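Local coordinates for DUF1460 domain-containing protein (Legionella pneumophila subsp. pneumophila, PDB 2IM9) that is of unknown function but belongs to an N-acetylmuramoyl-L-alanine amidase-like family of the papain-like peptidase clan, so it may act on cell-wall peptides, at residues S239-G244 with I312-V317; A245-I250 with G270-I275. All blocks are in the same frame, centred on the assembly; numbering follows the deposited sequence. Where two conformers were deposited one is given.

How the interactions relate
Interactions 1 and 2 lie next to each other, with centres about 6 Å apart, on the same side of the chain's centre. Both reach one antiparallel sheet, in which strand 246-254 sits between strands 311-317 and 264-275. Interaction 2 is nested in sequence inside the loop that interaction 1 closes: 239-244 leads straight into 245-250, then come 270-275 and finally 312-317. Three bonds tie the contacts together: Trp274 NE1 to Ile241 O, Gly244 N to Ala272 O and Trp274 N to Asn243 OD1. Ile241 and Pro242 pack on Ile312, Ile314 and Val316, so the loop of interaction 1 lies over one face of the sheet; it feeds into the strand paired in interaction 2.

Interaction 1: S239-G244 with I312-V317; sequences SQIPNG and INIQVV
Ile241 and Pro242 lie over the side chains of Ile312, Ile314 and Val316, every second residue of segment 312-317. Apolar contacts carry most of the meeting. Ile241 and Ile312 reach toward each other tip to tip, and their CD1 methyls are 4.0 Å apart. In Ile241, CG1 stands anti to the carbonyl carbon (chi1 -60°) and CD1 extends beyond it, anti to CA (chi2 175°), which carries the methyl out to Ile312. Its other branch, CG2, lies 4.4 Å from Ile314 CG2. In the conformer given, the same methyl of Ile314 is 4.2 Å from Pro242 CD; both contacts are loose. The proline ring crosses Val316 at about a right angle, with Pro242 CG 3.7 Å from Val316 CG1. Ile154 also touches both Pro242 and Val316.

The polar link is through water. One molecule donates to Gly244 O at 2.9 Å and accepts from Val317 N at 3.0 Å. It joins the end of the loop to the strand where the backbones do not pair directly. Gly244 has a positive phi (84°), a backbone shape that favours glycine.

Other bonds hold the loop to strand 264-275: Ile241 O accepts from Trp274 NE1, and Asn243 OD1 from Trp274 N. This is a connection between helix 235-238 and strand 246-254, packed through its apolar side chains on one face of an antiparallel sheet.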
ATOM      1  N   SER A 239       4.874  20.448   7.530  1.00 16.04           N
ATOM      2  CA  SER A 239       4.616  21.294   6.357  1.00 16.58           C
ATOM      3  C   SER A 239       5.373  20.855   5.096  1.00 16.86           C
ATOM      4  O   SER A 239       5.044  21.308   3.993  1.00 17.59           O
ATOM      5  CB  SER A 239       4.982  22.745   6.678  1.00 17.05           C
ATOM      6  OG  SER A 239       6.393  22.910   6.677  1.00 19.02           O
ATOM      7  N   GLN A 240       6.391  20.004   5.261  1.00 16.39           N
ATOM      8  CA  GLN A 240       7.198  19.545   4.129  1.00 16.18           C
ATOM      9  C   GLN A 240       6.667  18.273   3.469  1.00 16.45           C
ATOM     10  O   GLN A 240       7.212  17.814   2.462  1.00 17.03           O
ATOM     11  CB  GLN A 240       8.664  19.336   4.535  1.00 16.50           C
ATOM     12  CG  GLN A 240       9.377  20.619   4.927  1.00 15.86           C
ATOM     13  CD  GLN A 240      10.712  20.325   5.581  1.00 18.08           C
ATOM     14  OE1 GLN A 240      11.636  19.838   4.933  1.00 18.68           O
ATOM     15  NE2 GLN A 240      10.812  20.603   6.872  1.00 16.84           N
ATOM     16  N   ILE A 241       5.614  17.701   4.038  1.00 15.16           N
ATOM     17  CA  ILE A 241       5.009  16.510   3.452  1.00 15.25           C
ATOM     18  C   ILE A 241       4.155  17.009   2.278  1.00 15.72           C
ATOM     19  O   ILE A 241       3.239  17.808   2.484  1.00 16.17           O
ATOM     20  CB  ILE A 241       4.151  15.770   4.496  1.00 14.51           C
ATOM     21  CG1 ILE A 241       5.025  15.328   5.689  1.00 14.32           C
ATOM     22  CG2 ILE A 241       3.401  14.601   3.844  1.00 15.04           C
ATOM     23  CD1 ILE A 241       4.260  14.691   6.855  1.00 14.33           C
ATOM     24  N   PRO A 242       4.465  16.563   1.044  1.00 16.26           N
ATOM     25  CA  PRO A 242       3.783  17.075  -0.157  1.00 16.36           C
ATOM     26  C   PRO A 242       2.376  16.524  -0.316  1.00 16.47           C
ATOM     27  O   PRO A 242       2.115  15.390   0.039  1.00 15.53           O
ATOM     28  CB  PRO A 242       4.644  16.547  -1.317  1.00 16.23           C
ATOM     29  CG  PRO A 242       5.826  15.910  -0.731  1.00 17.32           C
ATOM     30  CD  PRO A 242       5.499  15.573   0.708  1.00 16.40           C
ATOM     31  N   ASN A 243       1.482  17.330  -0.884  1.00 16.18           N
ATOM     32  CA  ASN A 243       0.173  16.834  -1.275  1.00 16.77           C
ATOM     33  C   ASN A 243       0.318  15.637  -2.218  1.00 16.56           C
ATOM     34  O   ASN A 243       1.123  15.674  -3.163  1.00 17.14           O
ATOM     35  CB  ASN A 243      -0.636  17.950  -1.944  1.00 16.92           C
ATOM     36  CG  ASN A 243      -2.092  17.577  -2.136  1.00 18.25           C
ATOM     37  OD1 ASN A 243      -2.770  17.165  -1.195  1.00 18.20           O
ATOM     38  ND2 ASN A 243      -2.585  17.724  -3.365  1.00 19.90           N
ATOM     39  N   GLY A 244      -0.449  14.581  -1.945  1.00 16.19           N
ATOM     40  CA  GLY A 244      -0.462  13.385  -2.794  1.00 15.95           C
ATOM     41  C   GLY A 244       0.655  12.406  -2.486  1.00 16.05           C
ATOM     42  O   GLY A 244       0.822  11.413  -3.196  1.00 16.97           O
ATOM     43  N   ILE A 312       7.071   7.654  10.541  1.00 12.85           N
ATOM     44  CA  ILE A 312       6.503   7.550   9.186  1.00 13.06           C
ATOM     45  C   ILE A 312       7.538   7.636   8.056  1.00 13.09           C
ATOM     46  O   ILE A 312       8.553   8.299   8.190  1.00 13.20           O
ATOM     47  CB  ILE A 312       5.444   8.651   8.945  1.00 13.35           C
ATOM     48  CG1 ILE A 312       6.039  10.062   9.081  1.00 12.94           C
ATOM     49  CG2 ILE A 312       4.234   8.418   9.861  1.00 15.70           C
ATOM     50  CD1 ILE A 312       5.035  11.182   8.712  1.00 13.44           C
ATOM     51  N   ASN A 313       7.240   6.976   6.942  1.00 13.35           N
ATOM     52  CA  ASN A 313       8.046   7.054   5.720  1.00 13.29           C
ATOM     53  C   ASN A 313       7.215   7.797   4.687  1.00 13.37           C
ATOM     54  O   ASN A 313       5.992   7.639   4.651  1.00 12.89           O
ATOM     55  CB  ASN A 313       8.424   5.629   5.254  1.00 13.40           C
ATOM     56  CG  ASN A 313       9.099   5.598   3.888  1.00 15.41           C
ATOM     57  OD1 ASN A 313       8.443   5.663   2.842  1.00 16.37           O
ATOM     58  ND2 ASN A 313      10.406   5.459   3.889  1.00 14.54           N
ATOM     59  N   ILE A 314       7.885   8.614   3.867  1.00 13.89           N
ATOM     60  CA  ILE A 314       7.186   9.437   2.869  0.50 14.35           C
ATOM     61  C   ILE A 314       7.774   9.190   1.484  1.00 15.02           C
ATOM     62  O   ILE A 314       8.984   9.297   1.281  1.00 14.56           O
ATOM     63  CB  ILE A 314       7.276  10.962   3.194  0.50 14.81           C
ATOM     64  CG1 ILE A 314       6.809  11.271   4.631  0.50 15.34           C
ATOM     65  CG2 ILE A 314       6.432  11.782   2.214  0.50 15.15           C
ATOM     66  CD1 ILE A 314       7.904  11.208   5.675  0.50 17.14           C
ATOM     67  N   GLN A 315       6.893   8.869   0.532  1.00 13.97           N
ATOM     68  CA  GLN A 315       7.275   8.676  -0.864  1.00 15.36           C
ATOM     69  C   GLN A 315       6.425   9.561  -1.753  1.00 15.18           C
ATOM     70  O   GLN A 315       5.287   9.898  -1.411  1.00 15.56           O
ATOM     71  CB  GLN A 315       7.045   7.234  -1.264  1.00 15.25           C
ATOM     72  CG  GLN A 315       8.041   6.281  -0.639  1.00 19.05           C
ATOM     73  CD  GLN A 315       7.780   4.884  -1.083  1.00 21.24           C
ATOM     74  OE1 GLN A 315       6.791   4.265  -0.659  1.00 23.43           O
ATOM     75  NE2 GLN A 315       8.640   4.371  -1.962  1.00 21.74           N
ATOM     76  N   VAL A 316       6.978   9.959  -2.893  1.00 16.46           N
ATOM     77  CA  VAL A 316       6.206  10.732  -3.866  1.00 16.41           C
ATOM     78  C   VAL A 316       6.186   9.992  -5.190  1.00 16.83           C
ATOM     79  O   VAL A 316       7.029   9.135  -5.442  1.00 16.55           O
ATOM     80  CB  VAL A 316       6.750  12.154  -4.085  1.00 16.72           C
ATOM     81  CG1 VAL A 316       6.656  12.977  -2.796  1.00 18.17           C
ATOM     82  CG2 VAL A 316       8.192  12.104  -4.582  1.00 15.91           C
ATOM     83  N   VAL A 317       5.182  10.293  -6.001  1.00 17.02           N
ATOM     84  CA  VAL A 317       5.021   9.671  -7.305  1.00 17.75           C
ATOM     85  C   VAL A 317       5.804  10.525  -8.299  1.00 18.34           C
ATOM     86  O   VAL A 317       5.662  11.746  -8.307  1.00 18.83           O
ATOM     87  CB  VAL A 317       3.535   9.614  -7.709  1.00 17.31           C
ATOM     88  CG1 VAL A 317       3.360   9.169  -9.182  1.00 18.51           C
ATOM     89  CG2 VAL A 317       2.765   8.710  -6.765  1.00 18.54           C
TER
HETATM   90  O   HOH W   1       2.978  11.999  -4.967  1.00 22.09           O

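Interaction 2: A245-I250 with G270-I275; sequences AVIEII and GFAIWI
Ile247 and Ala272 make the closest side-chain fit between strand 246-250 and strand 270-275. Ile247 CD1 presses on Ala272 CB at 3.4 Å, tighter than usual for two carbons. CG1 of Ile247 stands beside its own backbone N (chi1 -62°), and CD1 extends from it toward Ala272. Gly270, paired with Ile247, has no side chain, and the isoleucine points to the same face of the sheet as that glycine's missing CB would. The small Ala245 brings its CB to 4.2 Å from Ala272 CB, so the Ala272 methyl meets both Ile247 and Ala245.

On the face opposite Ile247, Val246 CG2 sits obliquely by the CE1 and CD1 corner of the Phe271 ring, 3.9 Å from CE1. Ala245 O lies at the ring edge, near its plane.

Three backbone bonds fix the register. Ala272 N donates to Ala245 O at 2.9 Å. Gly270 and Ile247 bond both ways: Ile247 N to Gly270 O at 2.8 Å, and Gly270 N to Ile247 O at 3.0 Å with a more bent N-H...O angle of 142°.

Val246 with Phe271 is a non-hydrogen-bonded pair and Ile247 with Gly270 a hydrogen-bonded one. The short strand segments run at 127° to each other, and residues 273-275 lead away from 245-250. Such alternation and divergence mark neighbouring strands of a twisted antiparallel beta sheet, here in an amidase-like family member.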
ATOM      1  N   ALA A 245       1.431  12.669  -1.430  1.00 15.46           N
ATOM      2  CA  ALA A 245       2.498  11.728  -1.061  1.00 15.14           C
ATOM      3  C   ALA A 245       1.883  10.438  -0.487  1.00 15.12           C
ATOM      4  O   ALA A 245       0.718  10.423  -0.054  1.00 15.81           O
ATOM      5  CB  ALA A 245       3.456  12.355  -0.058  1.00 14.38           C
ATOM      6  N   VAL A 246       2.655   9.354  -0.523  1.00 15.02           N
ATOM      7  CA  VAL A 246       2.272   8.106   0.117  1.00 14.63           C
ATOM      8  C   VAL A 246       2.944   8.072   1.480  1.00 14.47           C
ATOM      9  O   VAL A 246       4.177   8.244   1.565  1.00 14.65           O
ATOM     10  CB  VAL A 246       2.731   6.882  -0.727  1.00 14.89           C
ATOM     11  CG1 VAL A 246       2.507   5.589   0.047  1.00 14.15           C
ATOM     12  CG2 VAL A 246       1.991   6.870  -2.109  1.00 14.92           C
ATOM     13  N   ILE A 247       2.135   7.891   2.534  1.00 14.06           N
ATOM     14  CA  ILE A 247       2.638   7.820   3.925  1.00 13.29           C
ATOM     15  C   ILE A 247       2.532   6.391   4.431  1.00 13.19           C
ATOM     16  O   ILE A 247       1.442   5.812   4.395  1.00 13.58           O
ATOM     17  CB  ILE A 247       1.786   8.710   4.878  1.00 13.99           C
ATOM     18  CG1 ILE A 247       1.871  10.181   4.460  1.00 15.90           C
ATOM     19  CG2 ILE A 247       2.246   8.542   6.319  1.00 14.42           C
ATOM     20  CD1 ILE A 247       0.809  11.023   5.156  1.00 22.73           C
ATOM     21  N   GLU A 248       3.659   5.830   4.867  1.00 13.00           N
ATOM     22  CA  GLU A 248       3.695   4.492   5.474  1.00 13.09           C
ATOM     23  C   GLU A 248       3.987   4.569   6.967  1.00 13.02           C
ATOM     24  O   GLU A 248       4.837   5.351   7.415  1.00 12.77           O
ATOM     25  CB  GLU A 248       4.737   3.608   4.772  1.00 12.90           C
ATOM     26  CG  GLU A 248       4.388   3.337   3.316  1.00 13.92           C
ATOM     27  CD  GLU A 248       5.518   2.745   2.484  1.00 15.03           C
ATOM     28  OE1 GLU A 248       6.650   2.605   2.994  1.00 14.71           O
ATOM     29  OE2 GLU A 248       5.242   2.402   1.310  1.00 16.13           O
ATOM     30  N   ILE A 249       3.294   3.731   7.732  1.00 12.76           N
ATOM     31  CA  ILE A 249       3.435   3.746   9.178  1.00 13.47           C
ATOM     32  C   ILE A 249       4.474   2.696   9.571  1.00 13.50           C
ATOM     33  O   ILE A 249       4.307   1.526   9.226  1.00 14.06           O
ATOM     34  CB  ILE A 249       2.071   3.461   9.877  1.00 14.39           C
ATOM     35  CG1 ILE A 249       0.988   4.473   9.447  1.00 13.37           C
ATOM     36  CG2 ILE A 249       2.262   3.386  11.399  1.00 14.46           C
ATOM     37  CD1 ILE A 249       1.368   5.951   9.607  1.00 13.18           C
ATOM     38  N   ILE A 250       5.515   3.111  10.305  1.00 13.04           N
ATOM     39  CA  ILE A 250       6.720   2.295  10.493  1.00 13.78           C
ATOM     40  C   ILE A 250       6.863   1.770  11.913  1.00 14.75           C
ATOM     41  O   ILE A 250       6.747   2.538  12.880  1.00 14.07           O
ATOM     42  CB  ILE A 250       7.998   3.120  10.110  1.00 14.06           C
ATOM     43  CG1 ILE A 250       7.847   3.732   8.697  1.00 14.50           C
ATOM     44  CG2 ILE A 250       9.270   2.259  10.232  1.00 15.29           C
ATOM     45  CD1 ILE A 250       7.492   2.730   7.588  1.00 13.98           C
ATOM     46  N   GLY A 270      -1.269   5.062   3.381  1.00 14.97           N
ATOM     47  CA  GLY A 270      -2.350   5.893   2.832  1.00 14.20           C
ATOM     48  C   GLY A 270      -1.719   7.110   2.185  1.00 14.31           C
ATOM     49  O   GLY A 270      -0.493   7.146   1.990  1.00 14.44           O
ATOM     50  N   PHE A 271      -2.541   8.113   1.875  1.00 13.94           N
ATOM     51  CA  PHE A 271      -2.069   9.318   1.204  1.00 13.77           C
ATOM     52  C   PHE A 271      -2.088  10.532   2.119  1.00 14.11           C
ATOM     53  O   PHE A 271      -2.940  10.626   3.021  1.00 14.71           O
ATOM     54  CB  PHE A 271      -2.956   9.648  -0.002  1.00 13.91           C
ATOM     55  CG  PHE A 271      -2.911   8.616  -1.095  1.00 14.51           C
ATOM     56  CD1 PHE A 271      -1.821   8.533  -1.947  1.00 14.86           C
ATOM     57  CD2 PHE A 271      -3.965   7.722  -1.265  1.00 15.02           C
ATOM     58  CE1 PHE A 271      -1.774   7.575  -2.966  1.00 14.44           C
ATOM     59  CE2 PHE A 271      -3.933   6.761  -2.280  1.00 15.22           C
ATOM     60  CZ  PHE A 271      -2.832   6.688  -3.136  1.00 15.60           C
ATOM     61  N   ALA A 272      -1.130  11.421   1.895  1.00 13.60           N
ATOM     62  CA  ALA A 272      -1.106  12.744   2.516  1.00 13.92           C
ATOM     63  C   ALA A 272      -1.914  13.662   1.629  1.00 14.94           C
ATOM     64  O   ALA A 272      -1.576  13.837   0.463  1.00 14.95           O
ATOM     65  CB  ALA A 272       0.341  13.269   2.624  1.00 14.48           C
ATOM     66  N   ILE A 273      -2.964  14.271   2.173  1.00 14.78           N
ATOM     67  CA  ILE A 273      -3.790  15.177   1.373  1.00 15.52           C
ATOM     68  C   ILE A 273      -3.977  16.494   2.134  1.00 15.20           C
ATOM     69  O   ILE A 273      -4.488  16.480   3.246  1.00 14.44           O
ATOM     70  CB  ILE A 273      -5.193  14.562   1.063  1.00 15.81           C
ATOM     71  CG1 ILE A 273      -5.089  13.206   0.338  1.00 16.29           C
ATOM     72  CG2 ILE A 273      -6.064  15.571   0.260  1.00 18.05           C
ATOM     73  CD1 ILE A 273      -4.541  13.266  -1.123  1.00 16.86           C
ATOM     74  N   TRP A 274      -3.561  17.602   1.527  1.00 16.14           N
ATOM     75  CA  TRP A 274      -3.741  18.936   2.121  1.00 16.39           C
ATOM     76  C   TRP A 274      -5.116  19.490   1.724  1.00 17.31           C
ATOM     77  O   TRP A 274      -5.439  19.559   0.539  1.00 16.90           O
ATOM     78  CB  TRP A 274      -2.670  19.889   1.632  1.00 17.41           C
ATOM     79  CG  TRP A 274      -1.337  19.660   2.261  1.00 17.50           C
ATOM     80  CD1 TRP A 274      -0.328  18.853   1.798  1.00 17.66           C
ATOM     81  CD2 TRP A 274      -0.870  20.233   3.482  1.00 16.90           C
ATOM     82  NE1 TRP A 274       0.749  18.906   2.668  1.00 16.80           N
ATOM     83  CE2 TRP A 274       0.432  19.738   3.710  1.00 16.87           C
ATOM     84  CE3 TRP A 274      -1.431  21.123   4.416  1.00 17.05           C
ATOM     85  CZ2 TRP A 274       1.193  20.117   4.824  1.00 17.29           C
ATOM     86  CZ3 TRP A 274      -0.679  21.491   5.522  1.00 17.36           C
ATOM     87  CH2 TRP A 274       0.614  20.984   5.722  1.00 17.75           C
ATOM     88  N   ILE A 275      -5.904  19.903   2.719  1.00 17.61           N
ATOM     89  CA  ILE A 275      -7.232  20.481   2.461  1.00 18.48           C
ATOM     90  C   ILE A 275      -7.396  21.652   3.394  1.00 17.55           C
ATOM     91  O   ILE A 275      -7.322  21.499   4.613  1.00 17.02           O
ATOM     92  CB  ILE A 275      -8.382  19.494   2.734  1.00 18.55           C
ATOM     93  CG1 ILE A 275      -8.267  18.227   1.871  1.00 19.80           C
ATOM     94  CG2 ILE A 275      -9.785  20.181   2.539  1.00 20.62           C
ATOM     95  CD1 ILE A 275      -9.095  17.047   2.428  1.00 20.00           C
TER